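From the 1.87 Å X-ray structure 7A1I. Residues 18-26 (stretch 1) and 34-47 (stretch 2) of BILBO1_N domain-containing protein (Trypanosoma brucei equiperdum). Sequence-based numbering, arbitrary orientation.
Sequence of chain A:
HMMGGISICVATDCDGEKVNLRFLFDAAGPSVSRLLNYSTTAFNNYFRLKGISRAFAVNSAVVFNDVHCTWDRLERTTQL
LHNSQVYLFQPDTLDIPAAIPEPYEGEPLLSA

Stretch 1 (18-26) KVNLRFLFD
Stretch 2, residues 34-47: RLLNYSTTAFNNYF

How do the two segments lie against each other? Residues 18-25 form an extended strand, with phi/psi near -115/135, and residues 34-47 form a regular helix, near -64/-42. Their axes approach to 10.5 Å, and their N-to-C directions diverge by 131°, so the strand runs roughly against the helix. Leu-21 CA lies 8.4 Å from Ser-39 CA, and Phe-23 CA lies 8.6 Å from Leu-35 CA.

Which strand side chains meet the helix? Strand alternation turns Val-19, Leu-21, Phe-23 and Phe-25 toward it. Val-19 is t; the other three are m, with chi2 of 178°, 101° and -94°. No hydrogen bond crosses the contact, which buries 498 Å² through mainly apolar packing.

What do the aliphatic side chains do at the aromatic rings? Leu-21 sets CD1 over one face of Phe-43, 3.8 Å from the ring centroid, while the same CD1 lies 3.7 Å from Ala-42 CB. The Phe-43 CA-to-CB bond points sideways, but its m rotamer (chi2 127°) brings the ring nearer. Tyr-46, t with chi2 -99°, points toward the strand; Val-19 CG1 lies over its face, 4.0 Å from the centroid, and Val-19 CG2 is 3.5 Å from Tyr-46 CE1.

How are the two strand phenylalanines accommodated? Small Ala-42 receives the edge of Phe-23, with Ala-42 CB 3.8 Å from Phe-23 CZ. Leu-35 also starts sideways, but t, chi2 71° carries its CD1 to 4.3 Å from Phe-23 CD1 and 4.2 Å from Phe-25 CZ, so one methyl serves both rings. Tyr-38 (m, chi2 173°) meets Phe-25 edge to edge, Tyr-38 CE1 to Phe-25 CE1 at 3.6 Å.

How does a serine fit here? Ser-39, m, folds back along its own helix: OG donates to Leu-35 O at 2.8 Å, satisfying the hydroxyl while Ser-39 OG sits 4.0 Å from Phe-23 CE1.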

# COMPACT_ATOMS: atom_id res chain seq x y z
N LYS A 18 -4.35 9.71 -3.84
CA LYS A 18 -3.55 8.62 -3.28
C LYS A 18 -3.65 8.62 -1.76
O LYS A 18 -3.57 9.68 -1.13
CB LYS A 18 -2.08 8.72 -3.72
CG LYS A 18 -1.91 8.91 -5.22
CD LYS A 18 -2.56 7.79 -6.02
CE LYS A 18 -2.58 8.14 -7.51
NZ LYS A 18 -3.14 7.05 -8.36
N VAL A 19 -3.87 7.44 -1.17
CA VAL A 19 -3.96 7.27 0.28
C VAL A 19 -2.82 6.34 0.71
O VAL A 19 -2.62 5.28 0.11
CB VAL A 19 -5.30 6.67 0.71
CG1 VAL A 19 -5.32 6.47 2.24
CG2 VAL A 19 -6.44 7.54 0.29
N ASN A 20 -2.09 6.75 1.75
CA ASN A 20 -0.90 6.05 2.21
C ASN A 20 -1.08 5.70 3.69
O ASN A 20 -1.49 6.56 4.48
CB ASN A 20 0.33 6.94 2.01
CG ASN A 20 1.63 6.17 2.03
OD1 ASN A 20 1.64 4.96 1.92
ND2 ASN A 20 2.74 6.88 2.18
N LEU A 21 -0.81 4.44 4.04
CA LEU A 21 -0.89 3.90 5.40
C LEU A 21 0.44 3.32 5.85
O LEU A 21 1.14 2.67 5.07
CB LEU A 21 -1.94 2.78 5.49
CG LEU A 21 -3.35 3.09 5.01
CD1 LEU A 21 -4.24 1.86 5.13
CD2 LEU A 21 -3.92 4.25 5.80
N ARG A 22 0.78 3.51 7.12
CA ARG A 22 2.00 2.94 7.69
C ARG A 22 1.64 1.80 8.63
O ARG A 22 0.76 1.96 9.48
CB ARG A 22 2.81 4.01 8.44
CG ARG A 22 4.27 3.65 8.63
CD ARG A 22 4.51 2.87 9.90
NE ARG A 22 4.14 3.65 11.08
CZ ARG A 22 4.99 4.44 11.73
NH1 ARG A 22 6.24 4.57 11.30
NH2 ARG A 22 4.58 5.11 12.80
N PHE A 23 2.36 0.68 8.50
CA PHE A 23 2.23 -0.47 9.38
C PHE A 23 3.57 -0.74 10.05
O PHE A 23 4.62 -0.70 9.40
CB PHE A 23 1.77 -1.72 8.61
CG PHE A 23 0.39 -1.60 8.04
CD1 PHE A 23 0.21 -1.32 6.70
CD2 PHE A 23 -0.72 -1.76 8.86
CE1 PHE A 23 -1.08 -1.19 6.17
CE2 PHE A 23 -2.01 -1.62 8.35
CZ PHE A 23 -2.19 -1.34 7.01
N LEU A 24 3.53 -1.00 11.35
CA LEU A 24 4.71 -1.29 12.16
C LEU A 24 4.71 -2.76 12.54
O LEU A 24 3.73 -3.26 13.11
CB LEU A 24 4.74 -0.42 13.42
CG LEU A 24 5.07 1.05 13.20
CD1 LEU A 24 4.24 1.91 14.14
CD2 LEU A 24 6.56 1.29 13.40
N PHE A 25 5.80 -3.46 12.24
CA PHE A 25 5.94 -4.87 12.57
C PHE A 25 7.13 -5.08 13.48
O PHE A 25 7.97 -4.19 13.66
CB PHE A 25 6.10 -5.72 11.30
CG PHE A 25 4.96 -5.59 10.34
CD1 PHE A 25 3.90 -6.49 10.38
CD2 PHE A 25 4.94 -4.55 9.41
CE1 PHE A 25 2.84 -6.36 9.49
CE2 PHE A 25 3.88 -4.41 8.53
CZ PHE A 25 2.83 -5.31 8.56
N ASP A 26 7.20 -6.29 14.05
CA ASP A 26 8.35 -6.69 14.86
C ASP A 26 9.63 -6.66 14.03
O ASP A 26 9.61 -6.61 12.79
CB ASP A 26 8.14 -8.09 15.44
CG ASP A 26 6.82 -8.24 16.18
OD1 ASP A 26 5.87 -8.80 15.59
OD2 ASP A 26 6.72 -7.79 17.34
N ARG A 34 0.80 -11.60 4.39
CA ARG A 34 0.27 -10.94 5.58
C ARG A 34 0.09 -9.45 5.36
O ARG A 34 -0.94 -8.88 5.74
CB ARG A 34 1.20 -11.18 6.76
CG ARG A 34 0.55 -10.87 8.11
CD ARG A 34 -0.44 -11.96 8.52
NE ARG A 34 0.23 -13.23 8.77
CZ ARG A 34 -0.39 -14.38 8.98
NH1 ARG A 34 -1.71 -14.44 8.96
NH2 ARG A 34 0.32 -15.49 9.19
N LEU A 35 1.09 -8.80 4.77
CA LEU A 35 0.99 -7.38 4.46
C LEU A 35 -0.19 -7.08 3.54
O LEU A 35 -0.89 -6.07 3.71
CB LEU A 35 2.30 -6.90 3.83
CG LEU A 35 2.25 -5.46 3.32
CD1 LEU A 35 2.21 -4.49 4.51
CD2 LEU A 35 3.46 -5.23 2.45
N LEU A 36 -0.44 -7.96 2.57
CA LEU A 36 -1.57 -7.76 1.67
C LEU A 36 -2.91 -7.94 2.37
O LEU A 36 -3.87 -7.20 2.09
CB LEU A 36 -1.45 -8.70 0.46
CG LEU A 36 -0.30 -8.37 -0.50
CD1 LEU A 36 -0.22 -9.38 -1.64
CD2 LEU A 36 -0.35 -6.93 -1.04
N ASN A 37 -3.02 -8.92 3.27
CA ASN A 37 -4.26 -9.11 4.02
C ASN A 37 -4.54 -7.93 4.96
O ASN A 37 -5.68 -7.45 5.06
CB ASN A 37 -4.23 -10.42 4.82
CG ASN A 37 -4.18 -11.66 3.92
OD1 ASN A 37 -4.59 -11.62 2.76
ND2 ASN A 37 -3.67 -12.76 4.46
N TYR A 38 -3.51 -7.46 5.69
CA TYR A 38 -3.66 -6.27 6.53
C TYR A 38 -4.08 -5.06 5.70
O TYR A 38 -4.98 -4.30 6.11
CB TYR A 38 -2.35 -5.96 7.27
CG TYR A 38 -2.01 -6.87 8.43
CD1 TYR A 38 -0.78 -6.76 9.08
CD2 TYR A 38 -2.90 -7.84 8.88
CE1 TYR A 38 -0.46 -7.58 10.15
CE2 TYR A 38 -2.58 -8.67 9.95
CZ TYR A 38 -1.36 -8.53 10.58
OH TYR A 38 -1.04 -9.36 11.64
N SER A 39 -3.44 -4.87 4.54
CA SER A 39 -3.76 -3.75 3.67
C SER A 39 -5.19 -3.83 3.16
O SER A 39 -5.88 -2.82 3.06
CB SER A 39 -2.78 -3.72 2.49
OG SER A 39 -1.46 -3.49 2.92
N THR A 40 -5.63 -5.03 2.78
CA THR A 40 -6.99 -5.19 2.27
C THR A 40 -8.02 -4.87 3.35
O THR A 40 -9.00 -4.14 3.09
CB THR A 40 -7.16 -6.60 1.72
OG1 THR A 40 -6.35 -6.73 0.54
CG2 THR A 40 -8.63 -6.89 1.40
N THR A 41 -7.79 -5.36 4.57
CA THR A 41 -8.70 -5.02 5.68
C THR A 41 -8.72 -3.51 5.92
O THR A 41 -9.80 -2.91 6.06
CB THR A 41 -8.27 -5.74 6.95
OG1 THR A 41 -8.30 -7.16 6.73
CG2 THR A 41 -9.25 -5.41 8.09
N ALA A 42 -7.54 -2.89 5.98
CA ALA A 42 -7.42 -1.48 6.32
C ALA A 42 -8.06 -0.60 5.26
O ALA A 42 -8.74 0.38 5.60
CB ALA A 42 -5.95 -1.09 6.51
N PHE A 43 -7.85 -0.90 3.99
CA PHE A 43 -8.41 -0.05 2.95
C PHE A 43 -9.90 -0.29 2.75
O PHE A 43 -10.63 0.64 2.40
CB PHE A 43 -7.67 -0.23 1.63
CG PHE A 43 -6.34 0.46 1.59
CD1 PHE A 43 -5.19 -0.24 1.24
CD2 PHE A 43 -6.24 1.80 1.92
CE1 PHE A 43 -3.96 0.39 1.22
CE2 PHE A 43 -5.02 2.44 1.88
CZ PHE A 43 -3.87 1.73 1.54
N ASN A 44 -10.39 -1.51 3.00
CA ASN A 44 -11.84 -1.67 3.00
C ASN A 44 -12.48 -0.83 4.11
O ASN A 44 -13.50 -0.17 3.88
CB ASN A 44 -12.21 -3.14 3.14
CG ASN A 44 -12.33 -3.82 1.80
OD1 ASN A 44 -13.27 -3.57 1.05
ND2 ASN A 44 -11.37 -4.71 1.48
N ASN A 45 -11.87 -0.81 5.30
CA ASN A 45 -12.41 0.05 6.36
C ASN A 45 -12.26 1.53 6.01
O ASN A 45 -13.13 2.35 6.35
CB ASN A 45 -11.73 -0.24 7.69
CG ASN A 45 -12.28 -1.48 8.36
OD1 ASN A 45 -13.45 -1.83 8.18
ND2 ASN A 45 -11.44 -2.17 9.14
N TYR A 46 -11.16 1.89 5.35
CA TYR A 46 -11.00 3.28 4.93
C TYR A 46 -12.10 3.68 3.94
O TYR A 46 -12.80 4.68 4.15
CB TYR A 46 -9.61 3.48 4.33
CG TYR A 46 -9.34 4.92 3.94
CD1 TYR A 46 -9.47 5.35 2.62
CD2 TYR A 46 -8.95 5.85 4.89
CE1 TYR A 46 -9.24 6.68 2.27
CE2 TYR A 46 -8.71 7.18 4.54
CZ TYR A 46 -8.84 7.58 3.23
OH TYR A 46 -8.60 8.89 2.89
N PHE A 47 -12.31 2.86 2.90
CA PHE A 47 -13.40 3.11 1.95
C PHE A 47 -14.73 3.26 2.66
O PHE A 47 -15.53 4.14 2.31
CB PHE A 47 -13.50 1.96 0.93
CG PHE A 47 -12.53 2.06 -0.23
CD1 PHE A 47 -11.40 2.85 -0.16
CD2 PHE A 47 -12.79 1.36 -1.41
CE1 PHE A 47 -10.51 2.93 -1.24
CE2 PHE A 47 -11.91 1.43 -2.50
CZ PHE A 47 -10.77 2.21 -2.41